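Local coordinates for oxidoreductase (Azotobacter vinelandii, PDB 7D5M), which binds NAD(+) in a Rossmann-fold domain and, as an inositol dehydrogenase homolog of the Gfo/Idh/MocA family, probably oxidises a sugar or polyol, at residues A15-G20 with Q86-A91; L41-F46 with P64-P69; V112-L117 with G139-Y144. All coordinates share one frame; numbering follows the deposited sequence.

How the contacts relate
From the N terminus, the chain runs through strand 12-16 into 17-20, next to the cofactor. Contact 1 closes when 86-91 returns beside it, and the 65 residues between its segments contain contact 2 entire, where 64-69 comes back to strand 39-45. Contact 3 follows in series, joining 112-117 to 139-144 across a beta-alpha-beta unit. Backbone pairs join strands from all three contacts in one parallel sheet: Met16 and Gly18 meet Ala45 between contacts 1 and 2, and Val90 meets Val112 and Glu114 between contacts 1 and 3. Contacts 2 and 3 do not touch, their centres lying about 22 Å apart, yet all three reach NAD.

Contact 1. Residues A15-G20 with Q86-A91; sequences AMVGGG and QAVSVA. With NAD (nicotinamide-adenine-dinucleotide), chain B.
Met16 and Ser89 sit side by side on neighbouring parallel strands at the middle of a Rossmann-fold sheet, with the CA traces of 15-19 and 87-91 only 9° apart in direction. Four backbone hydrogen bonds set the register: Ala15 N to Ala87 O, Ser89 N to Ala15 O, Val17 N to Ser89 O and Ala91 N to Val17 O. The last is the shortest at 2.8 Å, and it is nearly linear.

The Met16 side chain shares a face of the sheet with Ser89 and also touches Phe46. Its CB lies 4.0 Å from Ser89 O, and CG, anti to the carbonyl carbon (chi1 -72°), passes 4.3 Å from Ser89 CB. SD carries the chain forward, and the bend at chi3 (74°) turns CE back toward the sheet, where it packs 3.8 Å from Ala91 CB. Ser89 OG is hydrogen-bonded to Tyr337 OH and Trp14 NE1, outside the two segments. On the opposite face Val17 CG2 meets Val88 CG2 at 3.7 Å, while the other branch, CG1, leans on the adenine of NAD.

Beyond the strand, the chain becomes the glycine-rich turn that receives the dinucleotide. Gly18 and Gly19 both have positive phi; a CB on Gly18 would fall 2.7 Å from Ala91 O, and one on Gly19 would strike Met16 CE. At the far end of the turn, Gly20 N donates to ribose hydroxyl O3B of NAD at 2.9 Å.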
loop_
_atom_site.group_PDB
_atom_site.type_symbol
_atom_site.label_atom_id
_atom_site.label_comp_id
_atom_site.label_asym_id
_atom_site.label_seq_id
_atom_site.Cartn_x
_atom_site.Cartn_y
_atom_site.Cartn_z
ATOM N N ALA A 15 13.757 -13.648 -37.749
ATOM C CA ALA A 15 14.420 -14.797 -37.112
ATOM C C ALA A 15 14.826 -14.425 -35.687
ATOM O O ALA A 15 15.000 -13.222 -35.369
ATOM C CB ALA A 15 15.626 -15.206 -37.911
ATOM N N MET A 16 15.016 -15.450 -34.869
ATOM C CA MET A 16 15.699 -15.328 -33.567
ATOM C C MET A 16 16.996 -16.125 -33.617
ATOM O O MET A 16 17.048 -17.162 -34.311
ATOM C CB MET A 16 14.813 -15.826 -32.428
ATOM C CG MET A 16 13.676 -14.881 -32.143
ATOM S SD MET A 16 12.933 -15.250 -30.537
ATOM C CE MET A 16 14.192 -14.609 -29.437
ATOM N N VAL A 17 18.015 -15.612 -32.939
ATOM C CA VAL A 17 19.209 -16.398 -32.529
ATOM C C VAL A 17 19.158 -16.493 -31.010
ATOM O O VAL A 17 19.104 -15.435 -30.352
ATOM C CB VAL A 17 20.521 -15.766 -33.024
ATOM C CG1 VAL A 17 21.709 -16.662 -32.714
ATOM C CG2 VAL A 17 20.467 -15.461 -34.508
ATOM N N GLY A 18 19.107 -17.722 -30.498
ATOM C CA GLY A 18 18.835 -17.994 -29.078
ATOM C C GLY A 18 17.343 -17.912 -28.822
ATOM O O GLY A 18 16.569 -17.993 -29.788
ATOM N N GLY A 19 16.955 -17.730 -27.565
ATOM C CA GLY A 19 15.540 -17.723 -27.163
ATOM C C GLY A 19 14.908 -19.096 -27.305
ATOM O O GLY A 19 13.691 -19.159 -27.523
ATOM N N GLY A 20 15.694 -20.160 -27.147
ATOM C CA GLY A 20 15.241 -21.540 -27.362
ATOM C C GLY A 20 14.337 -22.056 -26.248
ATOM O O GLY A 20 13.889 -21.260 -25.369
ATOM N N GLN A 86 14.489 -10.278 -42.960
ATOM C CA GLN A 86 14.881 -8.859 -43.079
ATOM C C GLN A 86 15.446 -8.378 -41.747
ATOM O O GLN A 86 16.110 -7.327 -41.743
ATOM C CB GLN A 86 13.658 -8.036 -43.455
ATOM C CG GLN A 86 13.089 -8.434 -44.806
ATOM C CD GLN A 86 11.717 -7.846 -44.995
ATOM O OE1 GLN A 86 10.775 -8.193 -44.286
ATOM N NE2 GLN A 86 11.610 -6.936 -45.951
ATOM N N ALA A 87 15.132 -9.095 -40.660
ATOM C CA ALA A 87 15.519 -8.694 -39.297
ATOM C C ALA A 87 15.709 -9.925 -38.412
ATOM O O ALA A 87 15.157 -11.009 -38.705
ATOM C CB ALA A 87 14.495 -7.737 -38.743
ATOM N N VAL A 88 16.513 -9.757 -37.366
ATOM C CA VAL A 88 16.862 -10.854 -36.431
ATOM C C VAL A 88 16.901 -10.283 -35.012
ATOM O O VAL A 88 17.463 -9.191 -34.820
ATOM C CB VAL A 88 18.177 -11.546 -36.842
ATOM C CG1 VAL A 88 19.353 -10.585 -36.886
ATOM C CG2 VAL A 88 18.476 -12.743 -35.957
ATOM N N SER A 89 16.298 -11.000 -34.066
ATOM C CA SER A 89 16.433 -10.713 -32.626
ATOM C C SER A 89 17.503 -11.620 -32.019
ATOM O O SER A 89 17.445 -12.856 -32.225
ATOM C CB SER A 89 15.112 -10.837 -31.932
ATOM O OG SER A 89 14.289 -9.767 -32.342
ATOM N N VAL A 90 18.419 -11.022 -31.256
ATOM C CA VAL A 90 19.580 -11.731 -30.649
ATOM C C VAL A 90 19.296 -11.904 -29.150
ATOM O O VAL A 90 19.298 -10.907 -28.413
ATOM C CB VAL A 90 20.887 -10.964 -30.916
ATOM C CG1 VAL A 90 22.082 -11.664 -30.288
ATOM C CG2 VAL A 90 21.113 -10.724 -32.400
ATOM N N ALA A 91 19.019 -13.131 -28.727
ATOM C CA ALA A 91 18.640 -13.456 -27.333
ATOM C C ALA A 91 19.564 -14.549 -26.810
ATOM O O ALA A 91 19.111 -15.390 -26.021
ATOM C CB ALA A 91 17.195 -13.869 -27.276
HETATM P PA NAD B . 19.246 -18.235 -21.092
HETATM O O1A NAD B . 20.535 -18.903 -20.726
HETATM O O2A NAD B . 18.010 -18.473 -20.284
HETATM O O5B NAD B . 18.931 -18.551 -22.635
HETATM C C5B NAD B . 19.981 -18.654 -23.645
HETATM C C4B NAD B . 19.368 -19.251 -24.888
HETATM O O4B NAD B . 20.239 -19.041 -26.030
HETATM C C3B NAD B . 19.135 -20.766 -24.837
HETATM O O3B NAD B . 17.975 -21.097 -25.587
HETATM C C2B NAD B . 20.416 -21.304 -25.484
HETATM O O2B NAD B . 20.311 -22.610 -26.002
HETATM C C1B NAD B . 20.568 -20.288 -26.606
HETATM N N9A NAD B . 21.910 -20.173 -27.157
HETATM C C8A NAD B . 23.075 -20.058 -26.445
HETATM N N7A NAD B . 24.130 -19.896 -27.205
HETATM C C5A NAD B . 23.629 -19.881 -28.496
HETATM C C6A NAD B . 24.256 -19.725 -29.748
HETATM N N6A NAD B . 25.566 -19.520 -29.901
HETATM N N1A NAD B . 23.462 -19.746 -30.848
HETATM C C2A NAD B . 22.145 -19.946 -30.681
HETATM N N3A NAD B . 21.445 -20.090 -29.554
HETATM C C4A NAD B . 22.256 -20.049 -28.482
HETATM O O3 NAD B . 19.466 -16.632 -21.126
HETATM P PN NAD B . 18.382 -15.443 -20.919
HETATM O O1N NAD B . 18.189 -15.186 -19.451
HETATM O O2N NAD B . 17.178 -15.740 -21.761
HETATM O O5D NAD B . 19.168 -14.179 -21.514
HETATM C C5D NAD B . 19.591 -14.126 -22.878
HETATM C C4D NAD B . 19.934 -12.688 -23.155
HETATM O O4D NAD B . 18.775 -11.868 -22.858
HETATM C C3D NAD B . 21.067 -12.131 -22.286
HETATM O O3D NAD B . 21.830 -11.205 -23.039
HETATM C C2D NAD B . 20.319 -11.448 -21.136
HETATM O O2D NAD B . 21.060 -10.400 -20.529
HETATM C C1D NAD B . 19.108 -10.887 -21.885
HETATM N N1N NAD B . 17.905 -10.643 -21.033
HETATM C C2N NAD B . 17.285 -9.414 -21.088
HETATM C C3N NAD B . 16.190 -9.131 -20.270
HETATM C C7N NAD B . 15.468 -7.821 -20.503
HETATM O O7N NAD B . 15.696 -7.192 -21.542
HETATM N N7N NAD B . 14.593 -7.426 -19.583
HETATM C C4N NAD B . 15.810 -10.068 -19.302
HETATM C C5N NAD B . 16.459 -11.300 -19.249
HETATM C C6N NAD B . 17.391 -11.611 -20.216
HETATM O O HOH W 1 17.250 -16.474 -24.631
#

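Contact 2. Residues L41-F46 with P64-P69; sequences LVAGAF and PQRCYP. With NAD (nicotinamide-adenine-dinucleotide), chain B.
Gly44 O is gripped by two groups of 64-69: Tyr68 N donates to Gly44 O at 2.9 Å, and Cys67 makes a CA-H...O contact. In that contact Cys67 CA lies 3.4 Å from Gly44 O. In return Gly44 N gives a 3.0 Å hydrogen bond to Arg66 O, and the CA-H of Ala43 approaches that same oxygen. These bonds make a single bridge between Gly44 and Cys67, with the two backbones running 17° apart in direction.

Arg66 buries more of its surface against 41-46 than any other residue of 64-69. Its chain bends at chi3 (88°) and lies alongside Val42, both side chains pointing the same way. Val42 O sits 3.2 Å above the guanidinium plane, offset toward the rim; the angle is too poor for a bond from NE. Val42 CG2 packs 3.6 Å from Arg66 NH2, whose polar partners are Glu78, in a salt bridge, and Asp83 O. Glu78 also accepts from Tyr68 OH, which would help fix the tyrosine ring where its CE2 edge meets Ala43 CB at 4.1 Å.

Gly44 CA lies over one face of the Phe46 ring, and a CB on this glycine would run into Phe46 CZ. The ring edge turns toward Cys67 SG. Nearby, Ala45 O comes 3.4 Å from C2A of the NAD adenine.

Strand 39-45 is an outermost strand of the parallel Rossmann-fold sheet within this chain. Strand 12-16 is its neighbour there, and the 64-69 loop, between helices 50-59 and 71-78, adds a single bridge. Helix 71-78 packs against Ala43 and Tyr68 through Leu74.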
loop_
_atom_site.group_PDB
_atom_site.type_symbol
_atom_site.label_atom_id
_atom_site.label_comp_id
_atom_site.label_asym_id
_atom_site.label_seq_id
_atom_site.Cartn_x
_atom_site.Cartn_y
_atom_site.Cartn_z
ATOM N N LEU A 41 7.727 -14.850 -37.675
ATOM C CA LEU A 41 8.856 -15.750 -37.348
ATOM C C LEU A 41 8.929 -16.852 -38.408
ATOM O O LEU A 41 8.099 -17.797 -38.372
ATOM C CB LEU A 41 8.672 -16.346 -35.953
ATOM C CG LEU A 41 9.799 -17.272 -35.498
ATOM C CD1 LEU A 41 11.104 -16.505 -35.383
ATOM C CD2 LEU A 41 9.442 -17.945 -34.186
ATOM N N VAL A 42 9.891 -16.731 -39.317
ATOM C CA VAL A 42 10.000 -17.638 -40.500
ATOM C C VAL A 42 11.279 -18.473 -40.417
ATOM O O VAL A 42 11.410 -19.396 -41.233
ATOM C CB VAL A 42 9.916 -16.844 -41.816
ATOM C CG1 VAL A 42 8.579 -16.134 -41.918
ATOM C CG2 VAL A 42 11.068 -15.862 -41.976
ATOM N N ALA A 43 12.177 -18.197 -39.469
ATOM C CA ALA A 43 13.487 -18.884 -39.386
ATOM C C ALA A 43 14.118 -18.654 -38.014
ATOM O O ALA A 43 13.658 -17.779 -37.279
ATOM C CB ALA A 43 14.399 -18.387 -40.479
ATOM N N GLY A 44 15.140 -19.434 -37.678
ATOM C CA GLY A 44 15.870 -19.200 -36.426
ATOM C C GLY A 44 17.077 -20.094 -36.274
ATOM O O GLY A 44 17.147 -21.152 -36.938
ATOM N N ALA A 45 18.010 -19.661 -35.431
ATOM C CA ALA A 45 19.051 -20.519 -34.821
ATOM C C ALA A 45 18.810 -20.468 -33.313
ATOM O O ALA A 45 19.412 -19.631 -32.631
ATOM C CB ALA A 45 20.430 -20.058 -35.204
ATOM N N PHE A 46 17.902 -21.311 -32.829
ATOM C CA PHE A 46 17.207 -21.117 -31.532
ATOM C C PHE A 46 18.046 -21.591 -30.341
ATOM O O PHE A 46 17.769 -21.130 -29.229
ATOM C CB PHE A 46 15.862 -21.840 -31.540
ATOM C CG PHE A 46 14.841 -21.205 -32.447
ATOM C CD1 PHE A 46 14.285 -19.974 -32.120
ATOM C CD2 PHE A 46 14.478 -21.801 -33.642
ATOM C CE1 PHE A 46 13.358 -19.376 -32.961
ATOM C CE2 PHE A 46 13.555 -21.200 -34.486
ATOM C CZ PHE A 46 12.992 -19.991 -34.141
ATOM N N PRO A 64 11.238 -26.712 -40.647
ATOM C CA PRO A 64 12.440 -27.338 -40.089
ATOM C C PRO A 64 13.710 -27.013 -40.892
ATOM O O PRO A 64 14.788 -26.927 -40.313
ATOM C CB PRO A 64 12.143 -28.852 -40.130
ATOM C CG PRO A 64 11.005 -28.983 -41.113
ATOM C CD PRO A 64 10.198 -27.710 -40.961
ATOM N N GLN A 65 13.567 -26.824 -42.206
ATOM C CA GLN A 65 14.697 -26.461 -43.103
ATOM C C GLN A 65 15.135 -25.010 -42.866
ATOM O O GLN A 65 16.227 -24.644 -43.335
ATOM C CB GLN A 65 14.293 -26.681 -44.556
ATOM C CG GLN A 65 14.319 -28.146 -44.963
ATOM C CD GLN A 65 14.194 -28.274 -46.461
ATOM O OE1 GLN A 65 13.111 -28.137 -47.020
ATOM N NE2 GLN A 65 15.316 -28.498 -47.124
ATOM N N ARG A 66 14.346 -24.203 -42.151
ATOM C CA ARG A 66 14.738 -22.808 -41.803
ATOM C C ARG A 66 15.051 -22.712 -40.305
ATOM O O ARG A 66 15.135 -21.582 -39.794
ATOM C CB ARG A 66 13.643 -21.822 -42.214
ATOM C CG ARG A 66 13.349 -21.823 -43.705
ATOM C CD ARG A 66 12.269 -20.833 -44.068
ATOM N NE ARG A 66 12.777 -19.495 -44.347
ATOM C CZ ARG A 66 12.017 -18.481 -44.752
ATOM N NH1 ARG A 66 10.719 -18.666 -44.922
ATOM N NH2 ARG A 66 12.542 -17.291 -44.980
ATOM N N CYS A 67 15.206 -23.852 -39.633
ATOM C CA CYS A 67 15.828 -23.956 -38.290
ATOM C C CYS A 67 17.295 -24.319 -38.510
ATOM O O CYS A 67 17.588 -25.514 -38.711
ATOM C CB CYS A 67 15.157 -24.999 -37.410
ATOM S SG CYS A 67 13.399 -24.665 -37.124
ATOM N N TYR A 68 18.166 -23.319 -38.529
ATOM C CA TYR A 68 19.600 -23.473 -38.869
ATOM C C TYR A 68 20.408 -23.726 -37.605
ATOM O O TYR A 68 20.004 -23.335 -36.509
ATOM C CB TYR A 68 20.089 -22.232 -39.606
ATOM C CG TYR A 68 19.284 -21.878 -40.830
ATOM C CD1 TYR A 68 19.557 -22.452 -42.063
ATOM C CD2 TYR A 68 18.255 -20.952 -40.764
ATOM C CE1 TYR A 68 18.828 -22.125 -43.194
ATOM C CE2 TYR A 68 17.524 -20.606 -41.891
ATOM C CZ TYR A 68 17.827 -21.176 -43.115
ATOM O OH TYR A 68 17.116 -20.832 -44.226
ATOM N N PRO A 69 21.574 -24.400 -37.714
ATOM C CA PRO A 69 22.384 -24.715 -36.536
ATOM C C PRO A 69 23.111 -23.527 -35.900
ATOM O O PRO A 69 23.534 -23.651 -34.758
ATOM C CB PRO A 69 23.407 -25.729 -37.079
ATOM C CG PRO A 69 23.520 -25.370 -38.532
ATOM C CD PRO A 69 22.103 -25.022 -38.939
HETATM P PA NAD B . 19.246 -18.235 -21.092
HETATM O O1A NAD B . 20.535 -18.903 -20.726
HETATM O O2A NAD B . 18.010 -18.473 -20.284
HETATM O O5B NAD B . 18.931 -18.551 -22.635
HETATM C C5B NAD B . 19.981 -18.654 -23.645
HETATM C C4B NAD B . 19.368 -19.251 -24.888
HETATM O O4B NAD B . 20.239 -19.041 -26.030
HETATM C C3B NAD B . 19.135 -20.766 -24.837
HETATM O O3B NAD B . 17.975 -21.097 -25.587
HETATM C C2B NAD B . 20.416 -21.304 -25.484
HETATM O O2B NAD B . 20.311 -22.610 -26.002
HETATM C C1B NAD B . 20.568 -20.288 -26.606
HETATM N N9A NAD B . 21.910 -20.173 -27.157
HETATM C C8A NAD B . 23.075 -20.058 -26.445
HETATM N N7A NAD B . 24.130 -19.896 -27.205
HETATM C C5A NAD B . 23.629 -19.881 -28.496
HETATM C C6A NAD B . 24.256 -19.725 -29.748
HETATM N N6A NAD B . 25.566 -19.520 -29.901
HETATM N N1A NAD B . 23.462 -19.746 -30.848
HETATM C C2A NAD B . 22.145 -19.946 -30.681
HETATM N N3A NAD B . 21.445 -20.090 -29.554
HETATM C C4A NAD B . 22.256 -20.049 -28.482
HETATM O O3 NAD B . 19.466 -16.632 -21.126
HETATM P PN NAD B . 18.382 -15.443 -20.919
HETATM O O1N NAD B . 18.189 -15.186 -19.451
HETATM O O2N NAD B . 17.178 -15.740 -21.761
HETATM O O5D NAD B . 19.168 -14.179 -21.514
HETATM C C5D NAD B . 19.591 -14.126 -22.878
HETATM C C4D NAD B . 19.934 -12.688 -23.155
HETATM O O4D NAD B . 18.775 -11.868 -22.858
HETATM C C3D NAD B . 21.067 -12.131 -22.286
HETATM O O3D NAD B . 21.830 -11.205 -23.039
HETATM C C2D NAD B . 20.319 -11.448 -21.136
HETATM O O2D NAD B . 21.060 -10.400 -20.529
HETATM C C1D NAD B . 19.108 -10.887 -21.885
HETATM N N1N NAD B . 17.905 -10.643 -21.033
HETATM C C2N NAD B . 17.285 -9.414 -21.088
HETATM C C3N NAD B . 16.190 -9.131 -20.270
HETATM C C7N NAD B . 15.468 -7.821 -20.503
HETATM O O7N NAD B . 15.696 -7.192 -21.542
HETATM N N7N NAD B . 14.593 -7.426 -19.583
HETATM C C4N NAD B . 15.810 -10.068 -19.302
HETATM C C5N NAD B . 16.459 -11.300 -19.249
HETATM C C6N NAD B . 17.391 -11.611 -20.216
#

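Contact 3. Residues V112-L117 with G139-Y144; sequences VCEKPL and GVTYGY. With NAD (nicotinamide-adenine-dinucleotide), chain B.
Glu114 folds its carboxylate between Thr141 and the nicotinamide riboside of NAD: CG lies 3.1 Å from ribose O4D, and OE1 is equally close to C2N of the pyridine ring. Two donors grip OE1. Thr141 OG1 gives it a 2.6 Å hydrogen bond from well above the carboxylate plane (71° out of it), while Lys115 N donates to Glu114 OE1 at 2.9 Å, on the lone pair anti to the other oxygen. The bend at chi2 (-52°) turns the carboxylate back to receive both, and OE2 bonds to His29 NE2. An alanine here would probably leave Thr141 OG1, Lys115 N and His29 NE2 without this partner and open a gap beside the nicotinamide ring.

The methyl branch of Thr141, CG2, meets Val112 CG1 at 3.7 Å, the two side chains crossing at about a right angle. Further back, Cys113 N binds Gly139 O at 2.8 Å in the parallel strand pairing. Bends at chi3 and chi4 carry the lysine chain of Lys115 across Tyr142, its CD 4.0 Å from Tyr142 CE1, to the NZ bond with Asp205 O. The peptide bond before Pro116 is cis, and Leu117 CD1 reaches back to Val140 CG2.

Two strand ends of a beta-alpha-beta unit, linked by helix 121-133, therefore deliver the Glu-Lys-Pro signature and Thr141 to the nicotinamide site, as is typical of the Gfo/Idh/MocA dehydrogenases.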
loop_
_atom_site.group_PDB
_atom_site.type_symbol
_atom_site.label_atom_id
_atom_site.label_comp_id
_atom_site.label_asym_id
_atom_site.label_seq_id
_atom_site.Cartn_x
_atom_site.Cartn_y
_atom_site.Cartn_z
ATOM N N VAL A 112 17.332 -6.563 -33.429
ATOM C CA VAL A 112 16.952 -6.271 -32.023
ATOM C C VAL A 112 17.900 -7.080 -31.147
ATOM O O VAL A 112 17.869 -8.327 -31.210
ATOM C CB VAL A 112 15.485 -6.597 -31.722
ATOM C CG1 VAL A 112 15.162 -6.273 -30.273
ATOM C CG2 VAL A 112 14.547 -5.860 -32.668
ATOM N N CYS A 113 18.743 -6.389 -30.391
ATOM C CA CYS A 113 19.811 -7.029 -29.594
ATOM C C CYS A 113 19.439 -6.958 -28.120
ATOM O O CYS A 113 19.058 -5.884 -27.631
ATOM C CB CYS A 113 21.173 -6.399 -29.839
ATOM S SG CYS A 113 22.517 -7.333 -29.049
ATOM N N GLU A 114 19.501 -8.100 -27.452
ATOM C CA GLU A 114 19.313 -8.162 -25.990
ATOM C C GLU A 114 20.399 -7.338 -25.307
ATOM O O GLU A 114 21.532 -7.271 -25.822
ATOM C CB GLU A 114 19.321 -9.603 -25.505
ATOM C CG GLU A 114 17.939 -10.121 -25.262
ATOM C CD GLU A 114 17.081 -9.246 -24.362
ATOM O OE1 GLU A 114 17.565 -8.188 -23.875
ATOM O OE2 GLU A 114 15.934 -9.609 -24.172
ATOM N N LYS A 115 20.045 -6.686 -24.202
ATOM C CA LYS A 115 21.034 -5.934 -23.395
ATOM C C LYS A 115 21.924 -6.958 -22.694
ATOM O O LYS A 115 21.452 -8.030 -22.334
ATOM C CB LYS A 115 20.321 -4.983 -22.434
ATOM C CG LYS A 115 19.344 -5.654 -21.481
ATOM C CD LYS A 115 19.210 -4.930 -20.165
ATOM C CE LYS A 115 20.061 -5.519 -19.058
ATOM N NZ LYS A 115 19.721 -6.942 -18.812
ATOM N N PRO A 116 23.250 -6.719 -22.565
ATOM C CA PRO A 116 23.902 -5.539 -23.118
ATOM C C PRO A 116 24.345 -5.770 -24.565
ATOM O O PRO A 116 24.501 -6.898 -24.988
ATOM C CB PRO A 116 25.111 -5.399 -22.189
ATOM C CG PRO A 116 25.527 -6.833 -21.945
ATOM C CD PRO A 116 24.227 -7.617 -21.925
ATOM N N LEU A 117 24.540 -4.681 -25.295
ATOM C CA LEU A 117 25.075 -4.701 -26.673
ATOM C C LEU A 117 26.317 -5.595 -26.720
ATOM O O LEU A 117 26.469 -6.365 -27.683
ATOM C CB LEU A 117 25.415 -3.259 -27.050
ATOM C CG LEU A 117 25.107 -2.828 -28.474
ATOM C CD1 LEU A 117 23.716 -3.269 -28.917
ATOM C CD2 LEU A 117 25.247 -1.320 -28.581
ATOM N N GLY A 139 17.374 -2.133 -32.465
ATOM C CA GLY A 139 16.607 -1.985 -31.215
ATOM C C GLY A 139 17.352 -2.649 -30.074
ATOM O O GLY A 139 18.062 -3.638 -30.333
ATOM N N VAL A 140 17.201 -2.133 -28.856
ATOM C CA VAL A 140 17.748 -2.777 -27.632
ATOM C C VAL A 140 16.589 -2.947 -26.647
ATOM O O VAL A 140 15.813 -1.997 -26.462
ATOM C CB VAL A 140 18.930 -1.979 -27.058
ATOM C CG1 VAL A 140 19.486 -2.617 -25.803
ATOM C CG2 VAL A 140 20.025 -1.818 -28.095
ATOM N N THR A 141 16.447 -4.133 -26.052
ATOM C CA THR A 141 15.215 -4.495 -25.293
ATOM C C THR A 141 15.316 -3.975 -23.857
ATOM O O THR A 141 15.219 -4.781 -22.903
ATOM C CB THR A 141 14.879 -5.983 -25.453
ATOM O OG1 THR A 141 16.075 -6.743 -25.488
ATOM C CG2 THR A 141 14.126 -6.272 -26.729
ATOM N N TYR A 142 15.401 -2.650 -23.708
ATOM C CA TYR A 142 15.099 -1.946 -22.438
ATOM C C TYR A 142 13.571 -1.899 -22.304
ATOM O O TYR A 142 12.951 -0.844 -22.507
ATOM C CB TYR A 142 15.737 -0.559 -22.429
ATOM C CG TYR A 142 17.234 -0.556 -22.267
ATOM C CD1 TYR A 142 17.835 -1.043 -21.116
ATOM C CD2 TYR A 142 18.053 -0.019 -23.246
ATOM C CE1 TYR A 142 19.213 -1.014 -20.949
ATOM C CE2 TYR A 142 19.428 0.022 -23.095
ATOM C CZ TYR A 142 20.011 -0.467 -21.939
ATOM O OH TYR A 142 21.367 -0.436 -21.764
ATOM N N GLY A 143 12.987 -3.061 -22.036
ATOM C CA GLY A 143 11.562 -3.355 -22.235
ATOM C C GLY A 143 10.686 -2.493 -21.346
ATOM O O GLY A 143 9.577 -2.167 -21.768
ATOM N N TYR A 144 11.171 -2.125 -20.159
ATOM C CA TYR A 144 10.353 -1.370 -19.172
ATOM C C TYR A 144 9.998 -0.000 -19.750
ATOM O O TYR A 144 8.994 0.589 -19.345
ATOM C CB TYR A 144 11.085 -1.258 -17.834
ATOM C CG TYR A 144 11.430 -2.609 -17.270
ATOM C CD1 TYR A 144 10.462 -3.389 -16.654
ATOM C CD2 TYR A 144 12.695 -3.154 -17.444
ATOM C CE1 TYR A 144 10.756 -4.650 -16.165
ATOM C CE2 TYR A 144 13.002 -4.420 -16.965
ATOM C CZ TYR A 144 12.027 -5.170 -16.332
ATOM O OH TYR A 144 12.302 -6.417 -15.859
HETATM P PA NAD B . 19.246 -18.235 -21.092
HETATM O O1A NAD B . 20.535 -18.903 -20.726
HETATM O O2A NAD B . 18.010 -18.473 -20.284
HETATM O O5B NAD B . 18.931 -18.551 -22.635
HETATM C C5B NAD B . 19.981 -18.654 -23.645
HETATM C C4B NAD B . 19.368 -19.251 -24.888
HETATM O O4B NAD B . 20.239 -19.041 -26.030
HETATM C C3B NAD B . 19.135 -20.766 -24.837
HETATM O O3B NAD B . 17.975 -21.097 -25.587
HETATM C C2B NAD B . 20.416 -21.304 -25.484
HETATM O O2B NAD B . 20.311 -22.610 -26.002
HETATM C C1B NAD B . 20.568 -20.288 -26.606
HETATM N N9A NAD B . 21.910 -20.173 -27.157
HETATM C C8A NAD B . 23.075 -20.058 -26.445
HETATM N N7A NAD B . 24.130 -19.896 -27.205
HETATM C C5A NAD B . 23.629 -19.881 -28.496
HETATM C C6A NAD B . 24.256 -19.725 -29.748
HETATM N N6A NAD B . 25.566 -19.520 -29.901
HETATM N N1A NAD B . 23.462 -19.746 -30.848
HETATM C C2A NAD B . 22.145 -19.946 -30.681
HETATM N N3A NAD B . 21.445 -20.090 -29.554
HETATM C C4A NAD B . 22.256 -20.049 -28.482
HETATM O O3 NAD B . 19.466 -16.632 -21.126
HETATM P PN NAD B . 18.382 -15.443 -20.919
HETATM O O1N NAD B . 18.189 -15.186 -19.451
HETATM O O2N NAD B . 17.178 -15.740 -21.761
HETATM O O5D NAD B . 19.168 -14.179 -21.514
HETATM C C5D NAD B . 19.591 -14.126 -22.878
HETATM C C4D NAD B . 19.934 -12.688 -23.155
HETATM O O4D NAD B . 18.775 -11.868 -22.858
HETATM C C3D NAD B . 21.067 -12.131 -22.286
HETATM O O3D NAD B . 21.830 -11.205 -23.039
HETATM C C2D NAD B . 20.319 -11.448 -21.136
HETATM O O2D NAD B . 21.060 -10.400 -20.529
HETATM C C1D NAD B . 19.108 -10.887 -21.885
HETATM N N1N NAD B . 17.905 -10.643 -21.033
HETATM C C2N NAD B . 17.285 -9.414 -21.088
HETATM C C3N NAD B . 16.190 -9.131 -20.270
HETATM C C7N NAD B . 15.468 -7.821 -20.503
HETATM O O7N NAD B . 15.696 -7.192 -21.542
HETATM N N7N NAD B . 14.593 -7.426 -19.583
HETATM C C4N NAD B . 15.810 -10.068 -19.302
HETATM C C5N NAD B . 16.459 -11.300 -19.249
HETATM C C6N NAD B . 17.391 -11.611 -20.216
#